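Local coordinates for protein pyridoxamine 5-phosphate-dependent dehydrase (Escherichia coli, PDB 3B8X) that removes the C3'-hydroxyl group of GDP-4-keto-6-deoxy-D-mannose by a combined transamination and deoxygenation, a step in the biosynthesis of L-colitose for the lipopolysaccharide O-antigen, at residues G80-V85 and R103-D108. The protein carries 1 engineered substitution. Residues are numbered along the deposited sequence; the frame is centred on the assembly and turned at random.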
ATOM      1  N   GLY B  80      20.789  -0.179  -9.960  1.00 22.54           N
ATOM      2  CA  GLY B  80      21.423  -0.476 -11.245  1.00 14.42           C
ATOM      3  C   GLY B  80      21.563  -1.967 -11.524  1.00 16.05           C
ATOM      4  O   GLY B  80      21.988  -2.354 -12.612  1.00 17.01           O
ATOM      5  N   ASP B  81      21.225  -2.821 -10.564  1.00 16.44           N
ATOM      6  CA  ASP B  81      21.357  -4.262 -10.800  1.00  6.18           C
ATOM      7  C   ASP B  81      20.414  -4.726 -11.912  1.00 25.07           C
ATOM      8  O   ASP B  81      19.293  -4.223 -12.060  1.00 14.22           O
ATOM      9  CB  ASP B  81      21.079  -5.055  -9.534  1.00 17.10           C
ATOM     10  CG  ASP B  81      22.334  -5.337  -8.702  1.00 14.42           C
ATOM     11  OD1 ASP B  81      23.444  -4.915  -9.107  1.00 18.81           O
ATOM     12  OD2 ASP B  81      22.186  -6.030  -7.659  1.00 14.57           O
ATOM     13  N   GLU B  82      20.854  -5.699 -12.694  1.00 26.43           N
ATOM     14  CA  GLU B  82      20.013  -6.186 -13.787  1.00 22.76           C
ATOM     15  C   GLU B  82      18.988  -7.270 -13.436  1.00 19.08           C
ATOM     16  O   GLU B  82      19.330  -8.320 -12.872  1.00 17.95           O
ATOM     17  CB  GLU B  82      20.844  -6.640 -14.992  1.00 16.73           C
ATOM     18  CG  GLU B  82      19.960  -7.119 -16.179  1.00 22.51           C
ATOM     19  CD  GLU B  82      20.764  -7.701 -17.337  1.00 39.32           C
ATOM     20  OE1 GLU B  82      21.444  -6.896 -18.022  1.00 41.67           O
ATOM     21  OE2 GLU B  82      20.737  -8.948 -17.527  1.00 33.62           O
ATOM     22  N   ILE B  83      17.735  -6.994 -13.816  1.00 21.90           N
ATOM     23  CA  ILE B  83      16.613  -7.921 -13.648  1.00 16.33           C
ATOM     24  C   ILE B  83      15.869  -8.021 -15.004  1.00 16.61           C
ATOM     25  O   ILE B  83      15.563  -6.997 -15.661  1.00 17.70           O
ATOM     26  CB  ILE B  83      15.661  -7.551 -12.452  1.00 21.44           C
ATOM     27  CG1 ILE B  83      14.524  -8.569 -12.323  1.00 19.10           C
ATOM     28  CG2 ILE B  83      15.029  -6.185 -12.624  1.00 12.63           C
ATOM     29  CD1 ILE B  83      14.158  -8.942 -10.903  1.00 20.36           C
ATOM     30  N   ILE B  84      15.626  -9.264 -15.433  1.00 20.86           N
ATOM     31  CA  ILE B  84      14.945  -9.560 -16.700  1.00 11.28           C
ATOM     32  C   ILE B  84      13.476  -9.887 -16.354  1.00 19.41           C
ATOM     33  O   ILE B  84      13.191 -10.543 -15.354  1.00 10.83           O
ATOM     34  CB  ILE B  84      15.534 -10.872 -17.313  1.00 28.40           C
ATOM     35  CG1 ILE B  84      16.931 -10.639 -17.893  1.00 18.97           C
ATOM     36  CG2 ILE B  84      14.595 -11.498 -18.345  1.00 17.19           C
ATOM     37  CD1 ILE B  84      17.664 -11.938 -18.162  1.00 22.81           C
ATOM     38  N   VAL B  85      12.547  -9.397 -17.163  1.00 15.52           N
ATOM     39  CA  VAL B  85      11.124  -9.663 -16.968  1.00 11.84           C
ATOM     40  C   VAL B  85      10.558  -9.862 -18.380  1.00 22.88           C
ATOM     41  O   VAL B  85      11.110  -9.294 -19.348  1.00 12.41           O
ATOM     42  CB  VAL B  85      10.389  -8.394 -16.467  1.00 26.13           C
ATOM     43  CG1 VAL B  85      10.727  -8.120 -15.029  1.00 41.45           C
ATOM     44  CG2 VAL B  85      10.738  -7.205 -17.338  1.00 18.68           C
ATOM     45  N   ARG B 103      17.970  -2.045 -13.138  1.00 20.67           N
ATOM     46  CA  ARG B 103      18.081  -1.931 -14.591  1.00 13.74           C
ATOM     47  C   ARG B 103      17.185  -3.059 -15.098  1.00  9.27           C
ATOM     48  O   ARG B 103      17.477  -4.213 -14.837  1.00 15.64           O
ATOM     49  CB  ARG B 103      19.537  -2.194 -15.018  1.00 17.21           C
ATOM     50  CG  ARG B 103      19.791  -2.201 -16.526  1.00 34.94           C
ATOM     51  CD  ARG B 103      19.155  -0.989 -17.201  1.00 99.89           C
ATOM     52  NE  ARG B 103      19.612  -0.758 -18.573  1.00 33.03           N
ATOM     53  CZ  ARG B 103      20.886  -0.652 -18.926  1.00 99.89           C
ATOM     54  NH1 ARG B 103      21.840  -0.784 -18.013  1.00 99.89           N
ATOM     55  NH2 ARG B 103      21.203  -0.421 -20.193  1.00 99.89           N
ATOM     56  N   VAL B 104      16.076  -2.712 -15.753  1.00 12.12           N
ATOM     57  CA  VAL B 104      15.145  -3.722 -16.241  1.00 17.37           C
ATOM     58  C   VAL B 104      15.480  -4.159 -17.664  1.00 14.28           C
ATOM     59  O   VAL B 104      15.607  -3.288 -18.525  1.00 15.03           O
ATOM     60  CB  VAL B 104      13.688  -3.174 -16.241  1.00  9.35           C
ATOM     61  CG1 VAL B 104      12.672  -4.261 -16.685  1.00 13.75           C
ATOM     62  CG2 VAL B 104      13.321  -2.637 -14.825  1.00 14.12           C
ATOM     63  N   LYS B 105      15.581  -5.475 -17.897  1.00 12.97           N
ATOM     64  CA  LYS B 105      15.813  -6.052 -19.221  1.00 23.37           C
ATOM     65  C   LYS B 105      14.587  -6.783 -19.736  1.00 11.04           C
ATOM     66  O   LYS B 105      14.242  -7.880 -19.260  1.00 19.13           O
ATOM     67  CB  LYS B 105      16.946  -7.056 -19.213  1.00 21.87           C
ATOM     68  CG  LYS B 105      17.452  -7.358 -20.649  1.00 19.62           C
ATOM     69  CD  LYS B 105      18.619  -8.387 -20.653  1.00 44.71           C
ATOM     70  CE  LYS B 105      20.034  -7.767 -20.851  1.00 42.66           C
ATOM     71  NZ  LYS B 105      21.211  -8.691 -20.496  1.00 36.60           N
ATOM     72  N   PHE B 106      13.962  -6.207 -20.749  1.00 11.24           N
ATOM     73  CA  PHE B 106      12.762  -6.820 -21.280  1.00 17.45           C
ATOM     74  C   PHE B 106      13.039  -7.916 -22.278  1.00 21.25           C
ATOM     75  O   PHE B 106      13.892  -7.780 -23.142  1.00 19.50           O
ATOM     76  CB  PHE B 106      11.839  -5.784 -21.901  1.00 12.30           C
ATOM     77  CG  PHE B 106      11.228  -4.847 -20.904  1.00 27.28           C
ATOM     78  CD1 PHE B 106      11.848  -3.646 -20.585  1.00  4.64           C
ATOM     79  CD2 PHE B 106      10.018  -5.150 -20.294  1.00 14.45           C
ATOM     80  CE1 PHE B 106      11.297  -2.785 -19.624  1.00 21.09           C
ATOM     81  CE2 PHE B 106       9.409  -4.241 -19.405  1.00 14.63           C
ATOM     82  CZ  PHE B 106      10.071  -3.067 -19.063  1.00 30.06           C
ATOM     83  N   VAL B 107      12.256  -8.979 -22.170  1.00 13.41           N
ATOM     84  CA  VAL B 107      12.344 -10.116 -23.084  1.00 34.33           C
ATOM     85  C   VAL B 107      10.956 -10.477 -23.626  1.00 20.76           C
ATOM     86  O   VAL B 107       9.988 -10.425 -22.877  1.00 25.56           O
ATOM     87  CB  VAL B 107      12.895 -11.319 -22.342  1.00 23.46           C
ATOM     88  CG1 VAL B 107      12.943 -12.549 -23.240  1.00 11.79           C
ATOM     89  CG2 VAL B 107      14.293 -10.995 -21.813  1.00 25.95           C
ATOM     90  N   ASP B 108      10.871 -10.812 -24.914  1.00 16.64           N
ATOM     91  CA  ASP B 108       9.617 -11.206 -25.574  1.00 15.06           C
ATOM     92  C   ASP B 108       9.023 -12.457 -24.953  1.00 14.44           C
ATOM     93  O   ASP B 108       9.675 -13.297 -24.318  1.00 13.92           O
ATOM     94  CB  ASP B 108       9.876 -11.574 -27.051  1.00 11.23           C
ATOM     95  CG  ASP B 108       8.728 -11.181 -27.999  1.00 16.00           C
ATOM     96  OD1 ASP B 108       7.688 -10.635 -27.565  1.00 10.17           O
ATOM     97  OD2 ASP B 108       8.861 -11.405 -29.223  1.00 16.87           O
TER
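Glu82 and Lys105 meet tip to tip above one face of a parallel strand pair. The glutamate runs out extended, CG anti to the backbone N (chi1 -178°), while the lysine bends at its third torsion (-102°), bringing NZ to 3.0 Å from Glu82 OE2 in a salt bridge whose hydrogen bonds are weak. Both ends have further partners: Thr129 OG1 bonds to OE2, and NZ reaches Ala124 O. On the same face Ile84 lies alongside the lysine stem, its CG1 3.8 Å from Lys105 CB, and its CG2 meets Val107 CG2 at 3.5 Å; Leu121 of helix 118-124 packs against Ile84. The other face is apolar. Val85 CG2 touches both Val104 CG1, 3.6 Å away, and Phe106 CD2, at 3.7 Å, and Val104 CG1 in turn sits over one face of the ring, toward its rim, so the three side chains close up on one another. Backbone hydrogen bonds alternate between the strands, from Arg103 N to Asp81 O through to Val107 N to Val85 O. Helix 91-99, which links the two strands in sequence, packs Leu97 on Val85 and Val104; together they form a beta-alpha-beta crossover within the central, mostly parallel sheet of the aspartate aminotransferase fold.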